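Local structure of polymeric Immunoglobulin Receptor (Oncorhynchus mykiss, 5F1S) at residues K184-R189 with I207-P212; K144-S149 with G192-A197; L114-S119 with V129-L134; V10-S15 with Y135-R140; L80-S85 with V110-S115. The protein probably binds polymeric immunoglobulins for transport across mucosal epithelia, its ectodomain being the part that becomes secretory component. All blocks are in the same frame, centred on the assembly; numbering follows the deposited sequence.

Contact 1. Residues K184-R189 with I207-P212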
# COMPACT_ATOMS: atom_id res chain seq x y z
N LYS A 184 -10.29 -19.61 -13.14
CA LYS A 184 -11.05 -19.41 -14.37
C LYS A 184 -12.45 -19.97 -14.28
O LYS A 184 -13.38 -19.41 -14.89
CB LYS A 184 -10.29 -20.03 -15.54
CG LYS A 184 -9.35 -19.06 -16.20
CD LYS A 184 -8.04 -19.71 -16.63
CE LYS A 184 -8.14 -20.47 -17.90
NZ LYS A 184 -6.80 -20.54 -18.56
N GLY A 185 -12.64 -21.06 -13.54
CA GLY A 185 -13.97 -21.63 -13.41
C GLY A 185 -14.14 -22.38 -12.10
O GLY A 185 -13.82 -23.57 -11.99
N LEU A 186 -14.66 -21.68 -11.11
CA LEU A 186 -14.66 -22.18 -9.74
C LEU A 186 -15.46 -23.46 -9.61
O LEU A 186 -16.55 -23.59 -10.16
CB LEU A 186 -15.24 -21.11 -8.81
CG LEU A 186 -14.38 -19.84 -8.63
CD1 LEU A 186 -15.20 -18.74 -8.04
CD2 LEU A 186 -13.13 -20.08 -7.76
N ALA A 187 -14.92 -24.40 -8.85
CA ALA A 187 -15.65 -25.58 -8.41
C ALA A 187 -15.77 -25.51 -6.90
O ALA A 187 -14.93 -24.92 -6.22
CB ALA A 187 -14.92 -26.86 -8.84
N ARG A 188 -16.84 -26.10 -6.36
CA ARG A 188 -17.08 -25.90 -4.95
C ARG A 188 -16.00 -26.51 -4.09
O ARG A 188 -15.76 -26.01 -2.98
CB ARG A 188 -18.47 -26.43 -4.54
CG ARG A 188 -19.41 -25.23 -4.38
CD ARG A 188 -20.83 -25.59 -4.23
NE ARG A 188 -21.41 -26.04 -5.48
CZ ARG A 188 -22.71 -26.35 -5.60
NH1 ARG A 188 -23.50 -26.23 -4.55
NH2 ARG A 188 -23.19 -26.78 -6.76
N ARG A 189 -15.29 -27.51 -4.58
CA ARG A 189 -14.15 -28.02 -3.82
C ARG A 189 -13.01 -27.00 -3.73
O ARG A 189 -12.12 -27.19 -2.90
CB ARG A 189 -13.61 -29.31 -4.43
CG ARG A 189 -12.95 -29.14 -5.78
CD ARG A 189 -12.48 -30.47 -6.42
NE ARG A 189 -11.97 -30.19 -7.76
CZ ARG A 189 -12.74 -30.07 -8.84
NH1 ARG A 189 -14.06 -30.23 -8.75
NH2 ARG A 189 -12.20 -29.79 -10.03
N ILE A 207 -10.90 -18.30 -0.50
CA ILE A 207 -11.81 -18.35 -1.64
C ILE A 207 -13.08 -19.05 -1.16
O ILE A 207 -13.03 -20.18 -0.67
CB ILE A 207 -11.21 -19.13 -2.83
CG1 ILE A 207 -9.87 -18.51 -3.29
CG2 ILE A 207 -12.21 -19.19 -4.00
CD1 ILE A 207 -10.02 -17.08 -3.77
N LEU A 208 -14.22 -18.38 -1.31
CA LEU A 208 -15.50 -19.00 -1.02
C LEU A 208 -16.26 -19.20 -2.31
O LEU A 208 -16.62 -18.22 -2.96
CB LEU A 208 -16.31 -18.12 -0.08
CG LEU A 208 -17.71 -18.66 0.24
CD1 LEU A 208 -17.62 -19.98 0.92
CD2 LEU A 208 -18.42 -17.63 1.09
N VAL A 209 -16.54 -20.45 -2.66
CA VAL A 209 -17.31 -20.76 -3.86
C VAL A 209 -18.74 -21.00 -3.40
O VAL A 209 -18.99 -21.87 -2.56
CB VAL A 209 -16.75 -21.99 -4.59
CG1 VAL A 209 -17.51 -22.25 -5.90
CG2 VAL A 209 -15.26 -21.80 -4.91
N THR A 210 -19.66 -20.26 -3.97
CA THR A 210 -21.05 -20.36 -3.57
C THR A 210 -21.82 -21.14 -4.62
O THR A 210 -21.31 -21.42 -5.71
CB THR A 210 -21.63 -18.97 -3.37
OG1 THR A 210 -21.62 -18.28 -4.62
CG2 THR A 210 -20.79 -18.20 -2.33
N PRO A 211 -23.05 -21.56 -4.31
CA PRO A 211 -23.77 -22.44 -5.24
C PRO A 211 -24.10 -21.73 -6.53
O PRO A 211 -24.37 -20.51 -6.54
CB PRO A 211 -25.05 -22.80 -4.46
CG PRO A 211 -24.70 -22.60 -3.00
CD PRO A 211 -23.69 -21.47 -2.99
N PRO A 212 -24.16 -22.45 -7.64
CA PRO A 212 -24.64 -21.84 -8.88
C PRO A 212 -26.10 -21.42 -8.70
O PRO A 212 -26.87 -22.10 -8.01
CB PRO A 212 -24.49 -22.97 -9.90
CG PRO A 212 -24.63 -24.20 -9.09
CD PRO A 212 -24.10 -23.91 -7.73
O HOH W 1 -18.00 -24.45 -1.25
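Arg188 and Val209 face each other with CA atoms 5.3 Å apart, where the 3-10 turn starting at Arg188 passes over the end of strand 207-210. A water joins the two backbones by donating to Arg188 O and Val209 O. Val209 points its side chain at the loop. Its CG1 is anti to the backbone N (chi1 -176°) and lies 3.8 Å from Arg188 CA. Its other methyl, CG2, sits 3.4 Å from Ala187 O. Leu186 continues the apolar patch, with CB 3.9 Å from Val209 CG1 and CD2 4.0 Å from Ile207 CG2. In the immunoglobulin fold this is the E-F loop resting on the end of strand G. Thr191 OG1, just beyond the turn, accepts from Val209 N. The Arg188 side chain runs on over the two prolines. Pro212 CD lies 3.1 Å above the guanidinium plane of Arg188, toward its rim, and Pro211 CA is over the same face. The charge of Arg188 is met by a salt bridge from NH2 to Glu125.

Contact 2. Residues K144-S149 with G192-A197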
# COMPACT_ATOMS: atom_id res chain seq x y z
N LYS A 144 6.78 -16.11 -8.52
CA LYS A 144 5.58 -15.95 -7.69
C LYS A 144 4.80 -17.25 -7.66
O LYS A 144 4.79 -18.00 -8.65
CB LYS A 144 4.72 -14.84 -8.26
CG LYS A 144 5.47 -13.53 -8.51
CD LYS A 144 6.23 -13.09 -7.29
CE LYS A 144 6.78 -11.70 -7.44
NZ LYS A 144 7.71 -11.48 -8.61
N ARG A 145 4.11 -17.52 -6.55
CA ARG A 145 3.36 -18.78 -6.46
C ARG A 145 1.99 -18.60 -5.82
O ARG A 145 1.74 -17.66 -5.06
CB ARG A 145 4.13 -19.86 -5.72
CG ARG A 145 4.96 -19.50 -4.62
CD ARG A 145 5.91 -20.67 -4.25
NE ARG A 145 5.96 -20.75 -2.80
CZ ARG A 145 6.72 -19.97 -2.04
NH1 ARG A 145 7.52 -19.09 -2.60
NH2 ARG A 145 6.69 -20.08 -0.72
N TRP A 146 1.10 -19.49 -6.23
CA TRP A 146 -0.25 -19.62 -5.69
C TRP A 146 -0.40 -21.05 -5.20
O TRP A 146 -0.20 -21.99 -5.98
CB TRP A 146 -1.27 -19.29 -6.77
CG TRP A 146 -2.70 -19.55 -6.44
CD1 TRP A 146 -3.48 -20.56 -6.91
CD2 TRP A 146 -3.54 -18.76 -5.58
NE1 TRP A 146 -4.78 -20.43 -6.40
CE2 TRP A 146 -4.82 -19.35 -5.57
CE3 TRP A 146 -3.32 -17.60 -4.82
CZ2 TRP A 146 -5.91 -18.81 -4.84
CZ3 TRP A 146 -4.41 -17.08 -4.08
CH2 TRP A 146 -5.66 -17.68 -4.11
N CYS A 147 -0.65 -21.22 -3.89
CA CYS A 147 -0.63 -22.51 -3.25
C CYS A 147 -1.90 -22.69 -2.43
O CYS A 147 -2.41 -21.75 -1.81
CB CYS A 147 0.59 -22.67 -2.30
SG CYS A 147 2.17 -22.04 -3.07
N ARG A 148 -2.38 -23.93 -2.38
CA ARG A 148 -3.48 -24.25 -1.47
C ARG A 148 -2.89 -24.54 -0.09
O ARG A 148 -1.93 -25.29 0.04
CB ARG A 148 -4.30 -25.45 -1.98
CG ARG A 148 -5.56 -25.69 -1.11
CD ARG A 148 -6.65 -26.46 -1.83
NE ARG A 148 -7.65 -26.91 -0.85
CZ ARG A 148 -8.83 -26.34 -0.67
NH1 ARG A 148 -9.19 -25.30 -1.39
NH2 ARG A 148 -9.66 -26.81 0.24
N SER A 149 -3.47 -23.94 0.96
CA SER A 149 -2.99 -24.13 2.30
C SER A 149 -3.00 -25.61 2.70
O SER A 149 -3.97 -26.34 2.48
CB SER A 149 -3.84 -23.30 3.29
OG SER A 149 -3.36 -23.43 4.61
N GLY A 192 -11.69 -22.51 0.29
CA GLY A 192 -10.74 -22.65 1.37
C GLY A 192 -9.62 -21.62 1.31
O GLY A 192 -9.67 -20.61 0.59
N TRP A 193 -8.59 -21.90 2.11
CA TRP A 193 -7.45 -21.03 2.27
C TRP A 193 -6.34 -21.34 1.28
O TRP A 193 -6.01 -22.51 1.03
CB TRP A 193 -6.90 -21.16 3.68
CG TRP A 193 -7.73 -20.45 4.72
CD1 TRP A 193 -8.59 -21.01 5.64
CD2 TRP A 193 -7.78 -19.03 4.93
NE1 TRP A 193 -9.15 -20.02 6.40
CE2 TRP A 193 -8.68 -18.80 5.99
CE3 TRP A 193 -7.14 -17.94 4.33
CZ2 TRP A 193 -8.95 -17.51 6.47
CZ3 TRP A 193 -7.42 -16.66 4.81
CH2 TRP A 193 -8.32 -16.47 5.88
N TYR A 194 -5.72 -20.26 0.80
CA TYR A 194 -4.64 -20.28 -0.18
C TYR A 194 -3.55 -19.31 0.26
O TYR A 194 -3.75 -18.47 1.14
CB TYR A 194 -5.12 -19.85 -1.57
CG TYR A 194 -6.09 -20.83 -2.18
CD1 TYR A 194 -5.63 -21.79 -3.09
CD2 TYR A 194 -7.45 -20.82 -1.82
CE1 TYR A 194 -6.50 -22.70 -3.64
CE2 TYR A 194 -8.34 -21.74 -2.35
CZ TYR A 194 -7.85 -22.68 -3.29
OH TYR A 194 -8.67 -23.61 -3.85
N TRP A 195 -2.43 -19.36 -0.46
CA TRP A 195 -1.33 -18.44 -0.25
C TRP A 195 -0.94 -17.80 -1.57
O TRP A 195 -0.81 -18.50 -2.58
CB TRP A 195 -0.11 -19.16 0.30
CG TRP A 195 -0.20 -19.83 1.59
CD1 TRP A 195 -0.22 -21.17 1.80
CD2 TRP A 195 -0.27 -19.22 2.87
NE1 TRP A 195 -0.28 -21.44 3.15
CE2 TRP A 195 -0.28 -20.26 3.83
CE3 TRP A 195 -0.29 -17.90 3.31
CZ2 TRP A 195 -0.36 -20.01 5.19
CZ3 TRP A 195 -0.34 -17.66 4.71
CH2 TRP A 195 -0.36 -18.71 5.61
N CYS A 196 -0.76 -16.47 -1.55
CA CYS A 196 0.11 -15.75 -2.49
C CYS A 196 1.49 -15.78 -1.87
O CYS A 196 1.64 -15.42 -0.71
CB CYS A 196 -0.31 -14.27 -2.68
SG CYS A 196 -1.89 -13.96 -3.36
N ALA A 197 2.53 -16.15 -2.63
CA ALA A 197 3.83 -16.27 -1.98
C ALA A 197 4.94 -15.93 -2.96
O ALA A 197 4.77 -15.99 -4.17
CB ALA A 197 4.13 -17.67 -1.39
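Trp146 and Tyr194 run nearly parallel, with their ring planes 6° apart, but they are slid so far that the rings barely overlap. The centroids are 4.8 Å from each other. Tyr194 CB therefore takes the place over the face of the six-membered ring of Trp146, as a CH-pi contact, while Trp146 CZ2 touches Tyr194 CG at 3.3 Å. Cys196 SG comes to the edge of this indole, 4.1 Å from Trp146 CZ3. An alanine in place of Trp146 would probably leave Tyr194 CB and CG without the ring they rest on and open a gap beside the disulfide. On the same face of the sheet, the Arg148 guanidinium turns its edge to Tyr194 OH, and its NH2 binds Thr191 O. Tyr194 OH bonds to Asp190 O, which makes a tyrosine corner. On the opposite face, Ala197 CB sits 3.5 Å above the centre of the Arg145 guanidinium, whose NH1 binds Gly199 O. Five backbone bonds hold the antiparallel strands; the shortest is Trp195 N to Cys147 O, 2.7 Å. These are the C and F strands of a V-set domain. Cys196 is bonded to Cys133 and Cys147 to Cys155. Strand 201-210 flanks 192-197, strand 156-157 flanks 144-148, and Trp146 reaches across the sandwich to strands 129-135 and 178-183.

Contact 3. Residues L114-S119 with V129-L134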
# COMPACT_ATOMS: atom_id res chain seq x y z
N LEU A 114 4.46 -9.27 1.21
CA LEU A 114 3.33 -9.36 0.31
C LEU A 114 2.08 -8.91 1.03
O LEU A 114 1.99 -8.99 2.27
CB LEU A 114 3.07 -10.78 -0.24
CG LEU A 114 4.11 -11.24 -1.28
CD1 LEU A 114 5.34 -11.72 -0.59
CD2 LEU A 114 3.50 -12.33 -2.13
N SER A 115 1.11 -8.41 0.26
CA SER A 115 -0.22 -8.12 0.81
C SER A 115 -1.26 -8.45 -0.24
O SER A 115 -0.95 -8.77 -1.39
CB SER A 115 -0.35 -6.65 1.22
OG SER A 115 -0.35 -5.85 0.06
N VAL A 116 -2.52 -8.38 0.13
CA VAL A 116 -3.56 -8.72 -0.82
C VAL A 116 -4.65 -7.68 -0.76
O VAL A 116 -4.96 -7.17 0.32
CB VAL A 116 -4.09 -10.15 -0.56
CG1 VAL A 116 -4.76 -10.24 0.80
CG2 VAL A 116 -5.02 -10.57 -1.65
N VAL A 117 -5.16 -7.31 -1.94
CA VAL A 117 -6.21 -6.30 -2.00
C VAL A 117 -7.41 -6.76 -1.20
O VAL A 117 -7.83 -6.11 -0.24
CB VAL A 117 -6.58 -5.98 -3.47
CG1 VAL A 117 -7.81 -5.08 -3.52
CG2 VAL A 117 -5.39 -5.32 -4.26
N ASN A 118 -7.96 -7.93 -1.54
CA ASN A 118 -9.08 -8.48 -0.80
C ASN A 118 -8.71 -9.89 -0.36
O ASN A 118 -8.53 -10.77 -1.21
CB ASN A 118 -10.34 -8.49 -1.66
CG ASN A 118 -11.59 -8.93 -0.90
OD1 ASN A 118 -11.63 -8.95 0.35
ND2 ASN A 118 -12.64 -9.30 -1.66
N SER A 119 -8.61 -10.13 0.95
CA SER A 119 -8.19 -11.46 1.41
C SER A 119 -9.34 -12.46 1.52
O SER A 119 -9.11 -13.62 1.90
CB SER A 119 -7.48 -11.34 2.76
OG SER A 119 -8.43 -11.00 3.75
N VAL A 129 -12.93 -15.66 -10.83
CA VAL A 129 -12.54 -14.61 -9.90
C VAL A 129 -11.05 -14.36 -10.03
O VAL A 129 -10.30 -15.22 -10.51
CB VAL A 129 -12.90 -14.94 -8.43
CG1 VAL A 129 -14.40 -15.01 -8.30
CG2 VAL A 129 -12.27 -16.25 -7.99
N THR A 130 -10.64 -13.17 -9.61
CA THR A 130 -9.24 -12.78 -9.63
C THR A 130 -8.81 -12.31 -8.26
O THR A 130 -9.55 -11.64 -7.55
CB THR A 130 -8.97 -11.70 -10.63
OG1 THR A 130 -9.73 -10.55 -10.26
CG2 THR A 130 -9.35 -12.21 -12.00
N VAL A 131 -7.62 -12.73 -7.88
CA VAL A 131 -6.95 -12.35 -6.65
C VAL A 131 -5.79 -11.46 -7.05
O VAL A 131 -5.02 -11.84 -7.94
CB VAL A 131 -6.44 -13.58 -5.89
CG1 VAL A 131 -5.67 -13.20 -4.64
CG2 VAL A 131 -7.57 -14.56 -5.56
N GLN A 132 -5.63 -10.32 -6.40
CA GLN A 132 -4.53 -9.43 -6.72
C GLN A 132 -3.55 -9.43 -5.56
O GLN A 132 -3.83 -8.88 -4.49
CB GLN A 132 -4.98 -8.01 -7.04
CG GLN A 132 -3.75 -7.26 -7.67
CD GLN A 132 -4.11 -5.94 -8.34
OE1 GLN A 132 -5.29 -5.61 -8.51
NE2 GLN A 132 -3.10 -5.19 -8.74
N CYS A 133 -2.41 -10.06 -5.77
CA CYS A 133 -1.37 -10.16 -4.78
C CYS A 133 -0.35 -9.06 -5.01
O CYS A 133 0.24 -8.97 -6.10
CB CYS A 133 -0.66 -11.50 -4.83
SG CYS A 133 -1.68 -13.03 -5.11
N LEU A 134 -0.11 -8.25 -4.01
CA LEU A 134 0.84 -7.15 -4.09
C LEU A 134 2.15 -7.54 -3.43
O LEU A 134 2.18 -8.33 -2.49
CB LEU A 134 0.29 -5.93 -3.38
CG LEU A 134 -1.15 -5.57 -3.75
CD1 LEU A 134 -1.57 -4.38 -2.88
CD2 LEU A 134 -1.23 -5.18 -5.20
O HOH W 2 -7.64 -9.96 -3.87
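Ser115 and Leu134 form an antiparallel hydrogen-bonded pair. Ser115 N gives to Leu134 O at 3.0 Å, and Leu134 N gives to Ser115 O at 2.8 Å. A third backbone bond, Val117 N to Gln132 O, is longer at 3.3 Å but nearly straight, with an angle of 171° at the hydrogen. Leu114 CA adds a CA-H...O contact to Leu134 O. Past Val117 the chains part, and a water takes over. It accepts from Asn118 N at 3.1 Å and from Gln132 N.

The side-chain contacts fall on two faces. On one, Ser115 OG lies between the backbone N and the carbonyl carbon (chi1 69°), which sets it 3.5 Å from Leu134 CD1. Val117 CG2 reaches Gln132 CB at 3.9 Å and the same Leu134 methyl at 4.2 Å. Leu11 of the first domain packs on both Ser115 and Leu134 here. On the other face Val116 CG2 meets Val131 CG1, beside Cys133 and its disulfide to Cys196. Val203 and Val205 also cover Val116.

The edge strand 114-116 pairs with 129-135, then the chain crosses to 120-124, which runs parallel to 201-210 in the other sheet. This switch of strand A between sheets is characteristic of V-set immunoglobulin domains.

Contact 4. Residues V10-S15 with Y135-R140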
# COMPACT_ATOMS: atom_id res chain seq x y z
N VAL A 10 2.76 0.64 4.18
CA VAL A 10 2.91 0.64 2.74
C VAL A 10 4.04 -0.32 2.38
O VAL A 10 5.07 -0.34 3.05
CB VAL A 10 3.20 2.06 2.25
CG1 VAL A 10 4.47 2.59 2.88
CG2 VAL A 10 3.33 2.09 0.77
N LEU A 11 3.87 -1.05 1.29
CA LEU A 11 4.95 -1.93 0.82
C LEU A 11 6.13 -1.15 0.25
O LEU A 11 5.97 -0.16 -0.48
CB LEU A 11 4.42 -2.86 -0.27
CG LEU A 11 3.37 -3.88 0.14
CD1 LEU A 11 2.73 -4.53 -1.06
CD2 LEU A 11 3.99 -4.90 0.99
N GLU A 12 7.34 -1.62 0.55
CA GLU A 12 8.55 -0.95 0.09
C GLU A 12 8.53 -0.78 -1.42
O GLU A 12 8.20 -1.70 -2.17
CB GLU A 12 9.79 -1.75 0.50
CG GLU A 12 11.08 -1.00 0.36
CD GLU A 12 12.30 -1.79 0.87
OE1 GLU A 12 12.34 -3.01 0.62
OE2 GLU A 12 13.19 -1.18 1.50
N GLY A 13 8.85 0.43 -1.87
CA GLY A 13 8.81 0.77 -3.27
C GLY A 13 7.61 1.58 -3.70
O GLY A 13 7.67 2.22 -4.75
N ARG A 14 6.51 1.54 -2.96
CA ARG A 14 5.31 2.28 -3.28
C ARG A 14 5.41 3.72 -2.78
O ARG A 14 6.33 4.13 -2.07
CB ARG A 14 4.08 1.63 -2.64
CG ARG A 14 3.69 0.15 -3.03
CD ARG A 14 3.32 0.02 -4.43
NE ARG A 14 2.36 -1.10 -4.71
CZ ARG A 14 2.69 -2.40 -4.70
NH1 ARG A 14 3.90 -2.81 -4.36
NH2 ARG A 14 1.80 -3.30 -5.04
N SER A 15 4.44 4.51 -3.21
CA SER A 15 4.36 5.93 -2.89
C SER A 15 3.21 6.15 -1.94
O SER A 15 2.27 5.35 -1.91
CB SER A 15 4.13 6.74 -4.17
OG SER A 15 5.25 6.59 -5.01
N TYR A 135 3.26 -6.99 -3.93
CA TYR A 135 4.53 -7.31 -3.30
C TYR A 135 5.49 -6.14 -3.34
O TYR A 135 5.38 -5.25 -4.17
CB TYR A 135 5.17 -8.54 -3.95
CG TYR A 135 5.45 -8.40 -5.40
CD1 TYR A 135 6.60 -7.74 -5.84
CD2 TYR A 135 4.60 -8.91 -6.32
CE1 TYR A 135 6.87 -7.64 -7.19
CE2 TYR A 135 4.85 -8.80 -7.68
CZ TYR A 135 6.01 -8.18 -8.10
OH TYR A 135 6.26 -8.07 -9.44
N SER A 136 6.40 -6.12 -2.37
CA SER A 136 7.37 -5.05 -2.21
C SER A 136 8.56 -5.25 -3.15
O SER A 136 8.75 -6.32 -3.75
CB SER A 136 7.86 -4.95 -0.77
OG SER A 136 8.57 -6.12 -0.38
N GLN A 137 9.39 -4.20 -3.22
CA GLN A 137 10.33 -4.08 -4.34
C GLN A 137 11.32 -5.23 -4.38
O GLN A 137 11.80 -5.59 -5.47
CB GLN A 137 11.13 -2.77 -4.28
CG GLN A 137 12.00 -2.69 -3.08
CD GLN A 137 12.61 -1.31 -2.85
OE1 GLN A 137 12.08 -0.30 -3.29
NE2 GLN A 137 13.72 -1.28 -2.10
N GLY A 138 11.64 -5.80 -3.24
CA GLY A 138 12.64 -6.84 -3.21
C GLY A 138 12.19 -8.15 -3.81
O GLY A 138 13.03 -9.06 -3.91
N TYR A 139 10.91 -8.30 -4.16
CA TYR A 139 10.41 -9.54 -4.73
C TYR A 139 10.19 -9.47 -6.23
O TYR A 139 9.63 -10.40 -6.83
CB TYR A 139 9.11 -9.94 -4.00
CG TYR A 139 9.42 -10.30 -2.55
CD1 TYR A 139 9.98 -11.51 -2.24
CD2 TYR A 139 9.21 -9.40 -1.52
CE1 TYR A 139 10.30 -11.85 -0.95
CE2 TYR A 139 9.53 -9.72 -0.22
CZ TYR A 139 10.07 -10.96 0.06
OH TYR A 139 10.42 -11.32 1.34
N ARG A 140 10.64 -8.39 -6.87
CA ARG A 140 10.36 -8.23 -8.30
C ARG A 140 10.87 -9.41 -9.12
O ARG A 140 10.20 -9.86 -10.06
CB ARG A 140 10.96 -6.92 -8.80
CG ARG A 140 10.10 -5.73 -8.42
CD ARG A 140 10.77 -4.40 -8.60
NE ARG A 140 9.85 -3.33 -8.23
CZ ARG A 140 10.22 -2.12 -7.85
NH1 ARG A 140 11.52 -1.80 -7.79
NH2 ARG A 140 9.29 -1.23 -7.52
O HOH W 3 11.18 -5.38 -0.36
O HOH W 4 14.91 -3.95 -1.09
O HOH W 5 6.42 0.03 -6.96
O HOH W 6 9.14 1.51 -7.24
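Glu12 lays its carboxylate over the side-chain amide of Gln137. The two planes are 17° apart and stacked, with Glu12 CD 3.3 Å from Gln137 NE2. Glu12 CG is anti to the backbone N (chi1 -166°), which puts it beside the amide, 3.6 Å from Gln137 CD. The polar ends are held by others: Glu12 OE1 by Gln112 NE2, Glu12 OE2 by Lys82 N, and Gln137 NE2 by Gln81 OE1. One water bridges Glu12 OE1 to Gln137 NE2. Another joins Glu12 OE1, Ser136 OG and Gly138 N. Gln137 N gives to Glu12 O at 3.0 Å. This is the boundary between the two V-set domains, where the turn after strand 8-11 meets the B-C loop of the second. That turn, Leu11 to Arg14, is of type II. At the backbone angles of its Gly13 a CB would jam against Glu12 O, and it would also come 3.2 Å from Gln137 CB. Arg14 NH1 reaches back to Tyr135 O at 2.9 Å. The oxygen lies in the guanidinium plane, but NH1 stands 44° out of the carbonyl plane. Arg14 NH2 gives to Lys177 O. Leu11 CD1 lies against the backbone of Tyr135, 3.8 Å from its N.

Contact 5. Residues L80-S85 with V110-S115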
# COMPACT_ATOMS: atom_id res chain seq x y z
N LEU A 80 9.19 4.56 -1.37
CA LEU A 80 9.54 4.50 0.03
C LEU A 80 10.40 3.28 0.33
O LEU A 80 10.10 2.18 -0.14
CB LEU A 80 8.28 4.45 0.89
CG LEU A 80 7.63 5.82 1.02
CD1 LEU A 80 6.20 5.66 1.53
CD2 LEU A 80 8.42 6.71 2.00
N GLN A 81 11.41 3.47 1.15
CA GLN A 81 12.32 2.42 1.58
C GLN A 81 12.06 2.04 3.02
O GLN A 81 11.53 2.82 3.82
CB GLN A 81 13.77 2.89 1.40
CG GLN A 81 14.08 3.27 -0.04
CD GLN A 81 13.90 2.13 -0.99
OE1 GLN A 81 14.68 1.19 -0.99
NE2 GLN A 81 12.89 2.21 -1.83
N LYS A 82 12.48 0.83 3.42
CA LYS A 82 12.21 0.42 4.78
C LYS A 82 12.77 1.43 5.78
O LYS A 82 12.17 1.71 6.82
CB LYS A 82 12.80 -0.96 5.04
CG LYS A 82 12.40 -1.49 6.41
CD LYS A 82 12.85 -2.90 6.68
CE LYS A 82 12.36 -3.31 8.10
NZ LYS A 82 12.78 -4.69 8.46
N GLU A 83 13.93 1.99 5.48
CA GLU A 83 14.55 2.93 6.40
C GLU A 83 13.79 4.26 6.46
O GLU A 83 14.06 5.08 7.37
CB GLU A 83 16.01 3.15 6.01
CG GLU A 83 16.23 3.71 4.62
CD GLU A 83 16.45 2.63 3.52
OE1 GLU A 83 16.02 1.43 3.68
OE2 GLU A 83 17.06 3.03 2.48
N ASP A 84 12.82 4.49 5.55
CA ASP A 84 11.93 5.66 5.64
C ASP A 84 10.84 5.51 6.71
O ASP A 84 10.13 6.48 7.02
CB ASP A 84 11.29 5.95 4.26
CG ASP A 84 12.29 6.38 3.24
OD1 ASP A 84 13.17 7.19 3.60
OD2 ASP A 84 12.20 5.96 2.06
N SER A 85 10.71 4.33 7.32
CA SER A 85 9.71 4.14 8.36
C SER A 85 9.91 5.07 9.55
O SER A 85 11.03 5.33 9.96
CB SER A 85 9.77 2.71 8.88
OG SER A 85 9.48 1.78 7.89
N VAL A 110 7.00 1.12 6.54
CA VAL A 110 7.31 0.65 5.20
C VAL A 110 7.72 -0.81 5.32
O VAL A 110 8.72 -1.12 5.97
CB VAL A 110 8.42 1.48 4.54
CG1 VAL A 110 8.61 1.01 3.09
CG2 VAL A 110 8.06 2.93 4.53
N ILE A 111 6.97 -1.69 4.69
CA ILE A 111 7.09 -3.11 4.98
C ILE A 111 7.63 -3.87 3.77
O ILE A 111 7.37 -3.54 2.61
CB ILE A 111 5.73 -3.70 5.43
CG1 ILE A 111 4.68 -3.47 4.42
CG2 ILE A 111 5.30 -3.03 6.74
CD1 ILE A 111 3.29 -4.04 4.88
N GLN A 112 8.31 -4.96 4.08
CA GLN A 112 8.80 -5.88 3.06
C GLN A 112 8.00 -7.17 3.11
O GLN A 112 7.83 -7.74 4.19
CB GLN A 112 10.28 -6.15 3.27
CG GLN A 112 11.13 -4.87 3.28
CD GLN A 112 12.58 -5.15 3.56
OE1 GLN A 112 12.92 -5.90 4.49
NE2 GLN A 112 13.46 -4.50 2.81
N GLY A 113 7.52 -7.60 1.96
CA GLY A 113 6.75 -8.80 1.82
C GLY A 113 5.60 -8.63 0.87
O GLY A 113 5.71 -7.94 -0.16
N LEU A 114 4.46 -9.27 1.21
CA LEU A 114 3.33 -9.36 0.31
C LEU A 114 2.08 -8.91 1.03
O LEU A 114 1.99 -8.99 2.27
CB LEU A 114 3.07 -10.78 -0.24
CG LEU A 114 4.11 -11.24 -1.28
CD1 LEU A 114 5.34 -11.72 -0.59
CD2 LEU A 114 3.50 -12.33 -2.13
N SER A 115 1.11 -8.41 0.26
CA SER A 115 -0.22 -8.12 0.81
C SER A 115 -1.26 -8.45 -0.24
O SER A 115 -0.95 -8.77 -1.39
CB SER A 115 -0.35 -6.65 1.22
OG SER A 115 -0.35 -5.85 0.06
O HOH W 7 11.60 -6.39 6.75
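Ser85 OG is gripped from two sides. It accepts from Val110 N at 2.9 Å, nearly straight at 164°, and gives to Lys82 O at 2.9 Å. Lys82 O also takes Ser85 N, so one carbonyl holds both the backbone and the hydroxyl of the serine. With OG anti to the carbonyl carbon (chi1 -63°), it sits between Val110 N and Lys82 O. An alanine in place of Ser85 would probably leave Val110 N without this partner and loosen the hold of the turn on the strand end.

Val110 has the largest share of the contact. Its CG1 and CG2 straddle Gln81 O, and CG2 also touches Leu80 CB at 4.0 Å. The turn is closed by Gln81 N giving to Asp84 OD2 at 2.8 Å. Further out, the extended Lys82 chain crosses Gln112 at about a right angle, with Lys82 CD 3.7 Å from Gln112 OE1. A water links them, accepting from Lys82 NZ and donating to Gln112 OE1. Gln112 NE2 gives to Glu12 OE1.

A short 3-10 turn in the E-F loop, against the end of strand G, is a feature of the V-set immunoglobulin fold. Here strand G passes through Gln112 and Gly113 into strand 114-116.

In the fold
Contacts 2 and 3 lie in the second immunoglobulin domain, one in each sheet, and the Cys133-Cys196 disulfide ties them together. Contact 2 puts Trp146, Tyr194 and Cys196 into the core; contact 3 is a shorter pairing at a sheet edge. Contacts 1 and 5 are counterparts, an E-F loop on the end of strand G, in the second and first domains. In both, a hydroxyl holds the strand N-H (Thr191, Ser85); contact 1 adds a bridging water and has an exposed outer half at Arg188 and the two prolines. Contact 4 joins the two domains and is mostly polar. Its centre is 7 Å from that of contact 5, and Glu12 binds residues of both segments there.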